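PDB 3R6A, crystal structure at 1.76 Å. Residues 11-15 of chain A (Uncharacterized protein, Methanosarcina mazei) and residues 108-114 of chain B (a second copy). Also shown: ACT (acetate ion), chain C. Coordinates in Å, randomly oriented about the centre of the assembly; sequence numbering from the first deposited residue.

Chain A 11-15: RLYVA
Chain B, residues 108-114: SDGSVIE

This is a small, water-mediated contact between two copies of one protein, in which the end of a strand of chain A meets a loop of chain B with no direct hydrogen bond between them. The two stretches bury 218 Å² in total. They run antiparallel: the CA atoms of L12(A) and S111(B) lie 6.6 Å apart, and those of V14(A) and D109(B) 5.9 Å.

R11(A) to V14(A) are extended, with phi/psi of -111/131, -121/146, -120/124 and -135/161. A15(A) leaves the strand at -78/-39. In chain B, S108(B) (-52/-38), D109(B) (-74/-1) and G110(B) (101/-15) form a loop. At these angles a CB on G110(B) would jam against the carbonyl O of D109(B). S111(B) (-67/140) leads into the strand at V112(B).

D109(B), chi1 p and chi2 40°, braces the loop. D109(B) OD1 accepts from S111(B) N at 2.8 Å and from S111(B) OG at 2.7 Å; S111(B) is rotamer m.

Three waters fill the gap between the backbones. Water 1 accepts from Y13(A) N at 2.9 Å and donates to S111(B) OG at 2.8 Å. Water 2 donates to Y13(A) O at 2.6 Å and to D109(B) O at 2.8 Å. Water 3 accepts from A15(A) N at 3.0 Å and donates to D109(B) O at 2.7 Å. Y13(A) N and O and A15(A) N thus reach D109(B) O and S111(B) OG through water.

Side chains pack alongside. L12(A), chi1 m and chi2 t, points toward chain B; L12(A) CD2 lies 4.0 Å from I113(B) CD1, an apolar contact. I113(B) is m, m. V14(A), chi1 m, sets CG1 3.5 Å from D109(B) CG, a methyl in van der Waals contact with the carboxylate carbon. Y13(A), chi1 m, points away; Y13(A) OH accepts from R11(A) NE at 3.0 Å.

An acetate, probably from the crystallisation liquor, accepts from D109(B) N through its O at 3.0 Å.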

# COMPACT_ATOMS: atom_id res chain seq x y z
N ARG A 11 3.23 -1.42 -2.61
CA ARG A 11 4.02 -2.25 -3.50
C ARG A 11 3.23 -2.92 -4.62
O ARG A 11 2.20 -3.54 -4.39
CB ARG A 11 4.73 -3.33 -2.68
CG ARG A 11 5.65 -2.79 -1.60
CD ARG A 11 5.81 -3.78 -0.45
NE ARG A 11 6.56 -4.99 -0.79
CZ ARG A 11 7.89 -5.09 -0.74
NH1 ARG A 11 8.64 -4.06 -0.38
NH2 ARG A 11 8.48 -6.24 -1.05
N LEU A 12 3.74 -2.78 -5.84
CA LEU A 12 3.13 -3.39 -7.01
C LEU A 12 4.18 -4.31 -7.62
O LEU A 12 5.37 -4.01 -7.58
CB LEU A 12 2.68 -2.34 -8.03
CG LEU A 12 1.55 -1.42 -7.56
CD1 LEU A 12 1.05 -0.59 -8.75
CD2 LEU A 12 0.41 -2.25 -6.98
N TYR A 13 3.73 -5.43 -8.17
CA TYR A 13 4.64 -6.41 -8.74
C TYR A 13 4.35 -6.60 -10.21
O TYR A 13 3.22 -6.92 -10.59
CB TYR A 13 4.44 -7.72 -7.98
CG TYR A 13 4.52 -7.52 -6.48
CD1 TYR A 13 5.74 -7.50 -5.82
CD2 TYR A 13 3.36 -7.29 -5.73
CE1 TYR A 13 5.82 -7.26 -4.45
CE2 TYR A 13 3.43 -7.04 -4.35
CZ TYR A 13 4.66 -7.03 -3.73
OH TYR A 13 4.75 -6.79 -2.38
N VAL A 14 5.37 -6.41 -11.04
CA VAL A 14 5.20 -6.54 -12.48
C VAL A 14 6.33 -7.35 -13.09
O VAL A 14 7.39 -7.52 -12.49
CB VAL A 14 5.15 -5.15 -13.14
CG1 VAL A 14 4.01 -4.33 -12.54
CG2 VAL A 14 6.48 -4.43 -12.94
N ALA A 15 6.10 -7.85 -14.30
CA ALA A 15 7.10 -8.66 -14.98
C ALA A 15 8.20 -7.82 -15.61
O ALA A 15 9.37 -8.21 -15.58
CB ALA A 15 6.42 -9.51 -16.05
N SER B 108 -3.14 -3.59 -16.98
CA SER B 108 -2.54 -4.48 -17.97
C SER B 108 -1.42 -5.33 -17.36
O SER B 108 -1.26 -6.50 -17.71
CB SER B 108 -1.98 -3.66 -19.14
OG SER B 108 -1.40 -4.51 -20.12
N ASP B 109 -0.64 -4.74 -16.46
CA ASP B 109 0.46 -5.47 -15.85
C ASP B 109 0.01 -6.50 -14.83
O ASP B 109 0.83 -7.20 -14.24
CB ASP B 109 1.47 -4.52 -15.19
CG ASP B 109 0.87 -3.71 -14.07
OD1 ASP B 109 0.06 -4.26 -13.29
OD2 ASP B 109 1.22 -2.52 -13.95
N GLY B 110 -1.30 -6.60 -14.61
CA GLY B 110 -1.81 -7.59 -13.68
C GLY B 110 -2.19 -7.07 -12.30
O GLY B 110 -2.87 -7.77 -11.55
N SER B 111 -1.76 -5.86 -11.97
CA SER B 111 -2.08 -5.29 -10.67
C SER B 111 -3.57 -5.02 -10.54
O SER B 111 -4.21 -4.57 -11.49
CB SER B 111 -1.33 -3.97 -10.46
OG SER B 111 0.06 -4.14 -10.62
N VAL B 112 -4.12 -5.29 -9.36
CA VAL B 112 -5.53 -5.05 -9.09
C VAL B 112 -5.61 -3.87 -8.13
O VAL B 112 -5.10 -3.94 -7.02
CB VAL B 112 -6.20 -6.28 -8.46
CG1 VAL B 112 -7.65 -5.95 -8.10
CG2 VAL B 112 -6.15 -7.45 -9.44
N ILE B 113 -6.25 -2.80 -8.57
CA ILE B 113 -6.36 -1.59 -7.77
C ILE B 113 -7.80 -1.15 -7.55
O ILE B 113 -8.62 -1.22 -8.47
CB ILE B 113 -5.61 -0.42 -8.46
CG1 ILE B 113 -4.13 -0.79 -8.65
CG2 ILE B 113 -5.78 0.87 -7.65
CD1 ILE B 113 -3.33 -0.93 -7.37
N GLU B 114 -8.10 -0.69 -6.34
CA GLU B 114 -9.43 -0.20 -6.04
C GLU B 114 -9.38 1.32 -6.16
O GLU B 114 -8.55 1.97 -5.51
CB GLU B 114 -9.86 -0.58 -4.63
CG GLU B 114 -11.17 0.07 -4.22
CD GLU B 114 -11.52 -0.17 -2.77
OE1 GLU B 114 -10.59 -0.13 -1.92
OE2 GLU B 114 -12.71 -0.38 -2.47
C ACT C . 0.78 -1.48 -17.03
O ACT C . -0.35 -1.77 -16.65
OXT ACT C . 1.70 -1.42 -16.21
CH3 ACT C . 1.04 -1.19 -18.48
O HOH W 1 0.90 -5.83 -8.50
O HOH W 2 1.08 -8.07 -11.61
O HOH W 3 3.23 -7.96 -15.29